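Local structure of periplasmic protein TorT (3O1I) at residues D[108-112]-D[255-259]; D[177-182]-D[201-207]. The protein probably serves as the periplasmic binding protein that partners the sensor histidine kinase TorS in signalling the presence of trimethylamine N-oxide (TMAO). One frame throughout, in Å; residues are numbered along the deposited sequence.

Contact 1: D[108-112]-D[255-259]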
ATOM      1  N   LYS D 108       2.097  37.790 -20.688  1.00 91.70           N
ATOM      2  CA  LYS D 108       2.504  38.403 -21.945  1.00 92.38           C
ATOM      3  C   LYS D 108       1.895  37.689 -23.146  1.00 92.80           C
ATOM      4  O   LYS D 108       1.775  38.262 -24.233  1.00 92.17           O
ATOM      5  CB  LYS D 108       4.032  38.388 -22.054  1.00 93.54           C
ATOM      6  CG  LYS D 108       4.761  38.975 -20.842  1.00 93.57           C
ATOM      7  CD  LYS D 108       4.320  40.408 -20.541  1.00 92.34           C
ATOM      8  CE  LYS D 108       4.956  40.931 -19.259  1.00 91.48           C
ATOM      9  NZ  LYS D 108       4.354  42.219 -18.813  1.00 90.44           N
ATOM     10  N   GLY D 109       1.518  36.432 -22.934  1.00 93.57           N
ATOM     11  CA  GLY D 109       0.920  35.624 -23.985  1.00 93.24           C
ATOM     12  C   GLY D 109       0.228  34.405 -23.391  1.00 92.13           C
ATOM     13  O   GLY D 109       0.634  33.917 -22.333  1.00 92.89           O
ATOM     14  N   GLU D 110      -0.813  33.909 -24.055  1.00 89.68           N
ATOM     15  CA  GLU D 110      -1.536  32.750 -23.547  1.00 85.90           C
ATOM     16  C   GLU D 110      -2.251  31.949 -24.617  1.00 83.21           C
ATOM     17  O   GLU D 110      -3.013  32.501 -25.404  1.00 82.85           O
ATOM     18  CB  GLU D 110      -2.549  33.181 -22.481  1.00 85.27           C
ATOM     19  CG  GLU D 110      -3.252  34.482 -22.775  1.00 85.43           C
ATOM     20  CD  GLU D 110      -4.592  34.571 -22.087  1.00 86.61           C
ATOM     21  OE1 GLU D 110      -5.546  33.941 -22.583  1.00 87.57           O
ATOM     22  OE2 GLU D 110      -4.696  35.255 -21.048  1.00 87.48           O
ATOM     23  N   VAL D 111      -1.994  30.644 -24.635  1.00 80.42           N
ATOM     24  CA  VAL D 111      -2.630  29.741 -25.578  1.00 78.20           C
ATOM     25  C   VAL D 111      -3.762  29.052 -24.826  1.00 77.60           C
ATOM     26  O   VAL D 111      -3.748  28.992 -23.601  1.00 77.72           O
ATOM     27  CB  VAL D 111      -1.627  28.689 -26.133  1.00 77.66           C
ATOM     28  CG1 VAL D 111      -0.317  28.787 -25.399  1.00 78.41           C
ATOM     29  CG2 VAL D 111      -2.198  27.278 -26.019  1.00 76.53           C
ATOM     30  N   GLY D 112      -4.750  28.552 -25.554  1.00 76.98           N
ATOM     31  CA  GLY D 112      -5.862  27.896 -24.897  1.00 76.25           C
ATOM     32  C   GLY D 112      -7.100  27.832 -25.764  1.00 75.88           C
ATOM     33  O   GLY D 112      -7.600  28.848 -26.246  1.00 76.22           O
ATOM     34  N   LEU D 255       2.830  25.976 -29.464  1.00 70.01           N
ATOM     35  CA  LEU D 255       2.350  27.339 -29.386  1.00 72.45           C
ATOM     36  C   LEU D 255       2.904  28.099 -28.171  1.00 72.98           C
ATOM     37  O   LEU D 255       3.437  29.202 -28.323  1.00 73.54           O
ATOM     38  CB  LEU D 255       0.816  27.332 -29.384  1.00 74.17           C
ATOM     39  CG  LEU D 255       0.020  28.619 -29.130  1.00 75.15           C
ATOM     40  CD1 LEU D 255       0.712  29.819 -29.760  1.00 76.28           C
ATOM     41  CD2 LEU D 255      -1.397  28.438 -29.681  1.00 73.94           C
ATOM     42  N   SER D 256       2.796  27.513 -26.978  1.00 73.88           N
ATOM     43  CA  SER D 256       3.294  28.152 -25.756  1.00 73.30           C
ATOM     44  C   SER D 256       4.800  28.372 -25.785  1.00 73.68           C
ATOM     45  O   SER D 256       5.279  29.425 -25.378  1.00 72.26           O
ATOM     46  CB  SER D 256       2.922  27.327 -24.526  1.00 72.60           C
ATOM     47  OG  SER D 256       1.930  27.990 -23.760  1.00 72.15           O
ATOM     48  N   VAL D 257       5.547  27.377 -26.249  1.00 74.76           N
ATOM     49  CA  VAL D 257       6.995  27.516 -26.341  1.00 76.62           C
ATOM     50  C   VAL D 257       7.308  28.736 -27.202  1.00 79.36           C
ATOM     51  O   VAL D 257       8.010  29.656 -26.774  1.00 80.63           O
ATOM     52  CB  VAL D 257       7.639  26.301 -27.016  1.00 76.01           C
ATOM     53  CG1 VAL D 257       9.082  26.607 -27.367  1.00 74.78           C
ATOM     54  CG2 VAL D 257       7.565  25.103 -26.104  1.00 76.38           C
ATOM     55  N   MET D 258       6.781  28.727 -28.423  1.00 80.79           N
ATOM     56  CA  MET D 258       6.992  29.812 -29.365  1.00 80.54           C
ATOM     57  C   MET D 258       6.634  31.146 -28.740  1.00 80.10           C
ATOM     58  O   MET D 258       7.426  32.078 -28.773  1.00 79.44           O
ATOM     59  CB  MET D 258       6.145  29.590 -30.616  1.00 83.11           C
ATOM     60  CG  MET D 258       6.228  30.723 -31.622  1.00 85.25           C
ATOM     61  SD  MET D 258       4.608  31.134 -32.275  1.00 87.74           S
ATOM     62  CE  MET D 258       3.963  32.257 -30.973  1.00 88.08           C
ATOM     63  N   GLN D 259       5.435  31.238 -28.173  1.00 80.52           N
ATOM     64  CA  GLN D 259       4.996  32.482 -27.544  1.00 81.62           C
ATOM     65  C   GLN D 259       6.077  33.113 -26.660  1.00 82.01           C
ATOM     66  O   GLN D 259       6.429  34.277 -26.844  1.00 81.68           O
ATOM     67  CB  GLN D 259       3.736  32.257 -26.699  1.00 81.24           C
ATOM     68  CG  GLN D 259       2.479  31.919 -27.473  1.00 80.81           C
ATOM     69  CD  GLN D 259       1.234  32.284 -26.689  1.00 82.49           C
ATOM     70  OE1 GLN D 259       1.112  31.957 -25.510  1.00 84.28           O
ATOM     71  NE2 GLN D 259       0.300  32.968 -27.341  1.00 82.12           N
TER
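Leu255 meets the loop just after the strand, at Val111. Its CA-to-CB bond points toward 108-112, and its branched end lies against Val111, with Leu255 CG 3.4 Å from Val111 CB. Two branched aliphatic side chains suit this place, since Val111, the most heavily covered residue of its segment, also turns its CB toward the helix. Ser256 leaves the helix sideways. Its small side chain lets the backbones approach: the CA atoms of Ser256 and Val111 are 6.1 Å apart. Val257 and Met258 lie on other faces of the helix, where Val257 packs on Met27 and Glu30 of helix 18-32. One turn after Leu255, whose carbonyl O accepts from Gln259 N at 2.9 Å, Gln259, pointing toward 108-112, meets the end of the strand itself. Its OE1 lies 3.4 Å from Gly109 C and 3.1 Å from Glu110 N, but the angle to that NH is too poor for a hydrogen bond. Gly109 has no side chain to point at the helix; a CB there would come to about 3.4 Å from Gln259 OE1, a snug fit rather than a clash. At the other end of the amide, NE2 makes weak hydrogen bonds to the carbonyls of Glu270 and Lys271. Glu110 alternates to the far face, while its backbone bonds to that of Lys271. This is a helix laid on a parallel sheet, as in the α/β lobes of periplasmic binding proteins: helix 249-263 lies over outermost strand 107-110, whose neighbour is strand 90-92, with helix 18-32 packed beside it.

Contact 2: D[177-182]-D[201-207]; sequences NDKELQ and SAVAIEA
Both segments are helix starts, 179-182 and 202-207, each introduced by an N-cap whose short side chain reaches back to a first-turn NH lacking a carbonyl partner in the helix. Asp178 (chi1 t) points away from the partner, and its OD1 accepts from Glu180 N at 3.1 Å; Ser201 (chi1 p) lets OG accept from Ala204 N at 2.9 Å. That OG also donates a weak hydrogen bond to OD1 of Asn177 (chi1 m), 3.4 Å away. CA atoms pair as Lys179–Val203 (5.7 Å) and Gln182–Ala204 (5.2 Å). Val203 (chi1 t) packs against the first turn of the other helix, its CG1 3.7 Å from Lys179 CA and 3.6 Å from Gln182 CG. Strand 197-200 links these neighbouring helices of a Rossmann-like lobe, and small Ala204 and Ala207 permit the close approach. Gln182 curls (m, m), setting OE1 3.5 Å from Ala204 CB, while NE2 bonds to Asp176 O. Extended Lys179 (tttt) passes CG 4.4 Å from Ala207 CB, and NZ salt-bridges Asp158 of the TorS chain.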
ATOM      1  N   ASN D 177     -12.347  12.178 -13.113  1.00 71.46           N
ATOM      2  CA  ASN D 177     -11.895  11.437 -14.276  1.00 71.73           C
ATOM      3  C   ASN D 177     -10.918  10.328 -13.960  1.00 69.52           C
ATOM      4  O   ASN D 177      -9.776  10.325 -14.408  1.00 69.26           O
ATOM      5  CB  ASN D 177     -11.321  12.382 -15.336  1.00 74.74           C
ATOM      6  CG  ASN D 177     -12.386  13.297 -15.929  1.00 77.92           C
ATOM      7  OD1 ASN D 177     -13.479  12.846 -16.299  1.00 76.79           O
ATOM      8  ND2 ASN D 177     -12.073  14.587 -16.022  1.00 79.86           N
ATOM      9  N   ASP D 178     -11.395   9.382 -13.167  1.00 68.01           N
ATOM     10  CA  ASP D 178     -10.627   8.207 -12.797  1.00 67.22           C
ATOM     11  C   ASP D 178     -11.274   7.131 -13.662  1.00 63.44           C
ATOM     12  O   ASP D 178     -12.496   7.064 -13.748  1.00 62.31           O
ATOM     13  CB  ASP D 178     -10.844   7.893 -11.317  1.00 71.72           C
ATOM     14  CG  ASP D 178      -9.950   6.773 -10.809  1.00 76.49           C
ATOM     15  OD1 ASP D 178      -9.871   5.697 -11.456  1.00 79.12           O
ATOM     16  OD2 ASP D 178      -9.334   6.971  -9.739  1.00 79.79           O
ATOM     17  N   LYS D 179     -10.483   6.290 -14.305  1.00 60.84           N
ATOM     18  CA  LYS D 179     -11.076   5.266 -15.149  1.00 61.45           C
ATOM     19  C   LYS D 179     -12.108   4.438 -14.378  1.00 61.08           C
ATOM     20  O   LYS D 179     -13.232   4.232 -14.854  1.00 60.13           O
ATOM     21  CB  LYS D 179      -9.987   4.367 -15.727  1.00 62.83           C
ATOM     22  CG  LYS D 179     -10.379   3.667 -17.028  1.00 64.99           C
ATOM     23  CD  LYS D 179      -9.159   3.020 -17.671  1.00 67.26           C
ATOM     24  CE  LYS D 179      -9.521   2.145 -18.852  1.00 69.66           C
ATOM     25  NZ  LYS D 179      -8.326   1.371 -19.319  1.00 70.56           N
ATOM     26  N   GLU D 180     -11.737   3.997 -13.177  1.00 59.62           N
ATOM     27  CA  GLU D 180     -12.631   3.196 -12.344  1.00 58.67           C
ATOM     28  C   GLU D 180     -13.946   3.852 -11.929  1.00 58.21           C
ATOM     29  O   GLU D 180     -14.993   3.200 -11.927  1.00 56.47           O
ATOM     30  CB  GLU D 180     -11.894   2.721 -11.101  1.00 59.17           C
ATOM     31  CG  GLU D 180     -10.841   1.670 -11.393  1.00 62.10           C
ATOM     32  CD  GLU D 180     -11.313   0.603 -12.390  1.00 62.68           C
ATOM     33  OE1 GLU D 180     -12.446   0.081 -12.242  1.00 60.50           O
ATOM     34  OE2 GLU D 180     -10.536   0.282 -13.320  1.00 62.75           O
ATOM     35  N   LEU D 181     -13.896   5.131 -11.569  1.00 58.16           N
ATOM     36  CA  LEU D 181     -15.099   5.851 -11.160  1.00 59.04           C
ATOM     37  C   LEU D 181     -16.023   6.033 -12.360  1.00 58.71           C
ATOM     38  O   LEU D 181     -17.253   6.037 -12.225  1.00 56.74           O
ATOM     39  CB  LEU D 181     -14.733   7.228 -10.597  1.00 61.59           C
ATOM     40  CG  LEU D 181     -13.597   7.301  -9.580  1.00 62.33           C
ATOM     41  CD1 LEU D 181     -13.468   8.734  -9.086  1.00 62.04           C
ATOM     42  CD2 LEU D 181     -13.877   6.351  -8.422  1.00 63.90           C
ATOM     43  N   GLN D 182     -15.412   6.201 -13.534  1.00 58.50           N
ATOM     44  CA  GLN D 182     -16.160   6.377 -14.779  1.00 57.85           C
ATOM     45  C   GLN D 182     -16.709   5.026 -15.239  1.00 56.50           C
ATOM     46  O   GLN D 182     -17.857   4.931 -15.678  1.00 53.67           O
ATOM     47  CB  GLN D 182     -15.259   6.973 -15.872  1.00 57.30           C
ATOM     48  CG  GLN D 182     -14.902   8.448 -15.689  1.00 55.85           C
ATOM     49  CD  GLN D 182     -16.129   9.346 -15.592  1.00 55.75           C
ATOM     50  OE1 GLN D 182     -17.071   9.222 -16.379  1.00 54.91           O
ATOM     51  NE2 GLN D 182     -16.113  10.266 -14.630  1.00 53.74           N
ATOM     52  N   SER D 201     -16.001  12.028 -21.311  1.00 54.78           N
ATOM     53  CA  SER D 201     -14.567  12.279 -21.340  1.00 52.58           C
ATOM     54  C   SER D 201     -13.815  11.177 -22.049  1.00 51.21           C
ATOM     55  O   SER D 201     -14.339  10.090 -22.270  1.00 51.37           O
ATOM     56  CB  SER D 201     -14.037  12.382 -19.924  1.00 54.23           C
ATOM     57  OG  SER D 201     -14.365  11.208 -19.199  1.00 56.59           O
ATOM     58  N   ALA D 202     -12.572  11.443 -22.404  1.00 49.73           N
ATOM     59  CA  ALA D 202     -11.816  10.410 -23.075  1.00 50.50           C
ATOM     60  C   ALA D 202     -11.713   9.255 -22.098  1.00 50.71           C
ATOM     61  O   ALA D 202     -11.616   8.098 -22.502  1.00 52.26           O
ATOM     62  CB  ALA D 202     -10.434  10.912 -23.454  1.00 49.32           C
ATOM     63  N   VAL D 203     -11.736   9.588 -20.811  1.00 50.32           N
ATOM     64  CA  VAL D 203     -11.651   8.593 -19.748  1.00 48.41           C
ATOM     65  C   VAL D 203     -12.912   7.736 -19.826  1.00 45.87           C
ATOM     66  O   VAL D 203     -12.842   6.521 -20.016  1.00 44.36           O
ATOM     67  CB  VAL D 203     -11.534   9.290 -18.342  1.00 50.22           C
ATOM     68  CG1 VAL D 203     -11.657   8.273 -17.203  1.00 46.99           C
ATOM     69  CG2 VAL D 203     -10.200  10.012 -18.247  1.00 50.96           C
ATOM     70  N   ALA D 204     -14.066   8.376 -19.703  1.00 42.44           N
ATOM     71  CA  ALA D 204     -15.317   7.645 -19.772  1.00 44.15           C
ATOM     72  C   ALA D 204     -15.337   6.738 -21.010  1.00 46.05           C
ATOM     73  O   ALA D 204     -15.404   5.509 -20.888  1.00 46.03           O
ATOM     74  CB  ALA D 204     -16.483   8.614 -19.807  1.00 42.49           C
ATOM     75  N   ILE D 205     -15.260   7.347 -22.196  1.00 46.51           N
ATOM     76  CA  ILE D 205     -15.284   6.593 -23.441  1.00 45.67           C
ATOM     77  C   ILE D 205     -14.297   5.435 -23.440  1.00 46.29           C
ATOM     78  O   ILE D 205     -14.679   4.323 -23.786  1.00 49.29           O
ATOM     79  CB  ILE D 205     -15.055   7.518 -24.695  1.00 46.16           C
ATOM     80  CG1 ILE D 205     -16.401   8.032 -25.216  1.00 43.75           C
ATOM     81  CG2 ILE D 205     -14.331   6.758 -25.826  1.00 41.99           C
ATOM     82  CD1 ILE D 205     -17.116   9.000 -24.294  1.00 46.42           C
ATOM     83  N   GLU D 206     -13.047   5.651 -23.049  1.00 45.50           N
ATOM     84  CA  GLU D 206     -12.105   4.527 -23.043  1.00 48.48           C
ATOM     85  C   GLU D 206     -12.668   3.315 -22.276  1.00 49.64           C
ATOM     86  O   GLU D 206     -12.578   2.169 -22.740  1.00 47.85           O
ATOM     87  CB  GLU D 206     -10.777   4.943 -22.424  1.00 49.79           C
ATOM     88  CG  GLU D 206      -9.929   5.825 -23.299  1.00 52.59           C
ATOM     89  CD  GLU D 206      -8.709   6.336 -22.567  1.00 55.37           C
ATOM     90  OE1 GLU D 206      -8.883   6.910 -21.471  1.00 59.92           O
ATOM     91  OE2 GLU D 206      -7.581   6.171 -23.074  1.00 54.92           O
ATOM     92  N   ALA D 207     -13.242   3.591 -21.101  1.00 50.59           N
ATOM     93  CA  ALA D 207     -13.849   2.577 -20.237  1.00 49.51           C
ATOM     94  C   ALA D 207     -15.039   1.955 -20.960  1.00 49.53           C
ATOM     95  O   ALA D 207     -15.195   0.729 -20.963  1.00 50.36           O
ATOM     96  CB  ALA D 207     -14.312   3.213 -18.912  1.00 47.98           C
TER

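Overall arrangement
The two contacts belong to different lobes of a periplasmic-binding-protein fold, on opposite sides of the chain's centre, with their own centres 29 Å apart and nearest atoms about 17 Å apart. Contact 1 sits on the five-stranded sheet and brings a late helix back to a strand from the first half of the chain; contact 2, which falls between its two segments in sequence, joins successive helices beside the four-stranded sheet. They differ in surroundings too: no other protein chain touches contact 1, whereas contact 2 borders TorS. Ligands of this family usually bind between the lobes, but this complex was crystallised without ligand, so neither contact can be assigned to the pocket.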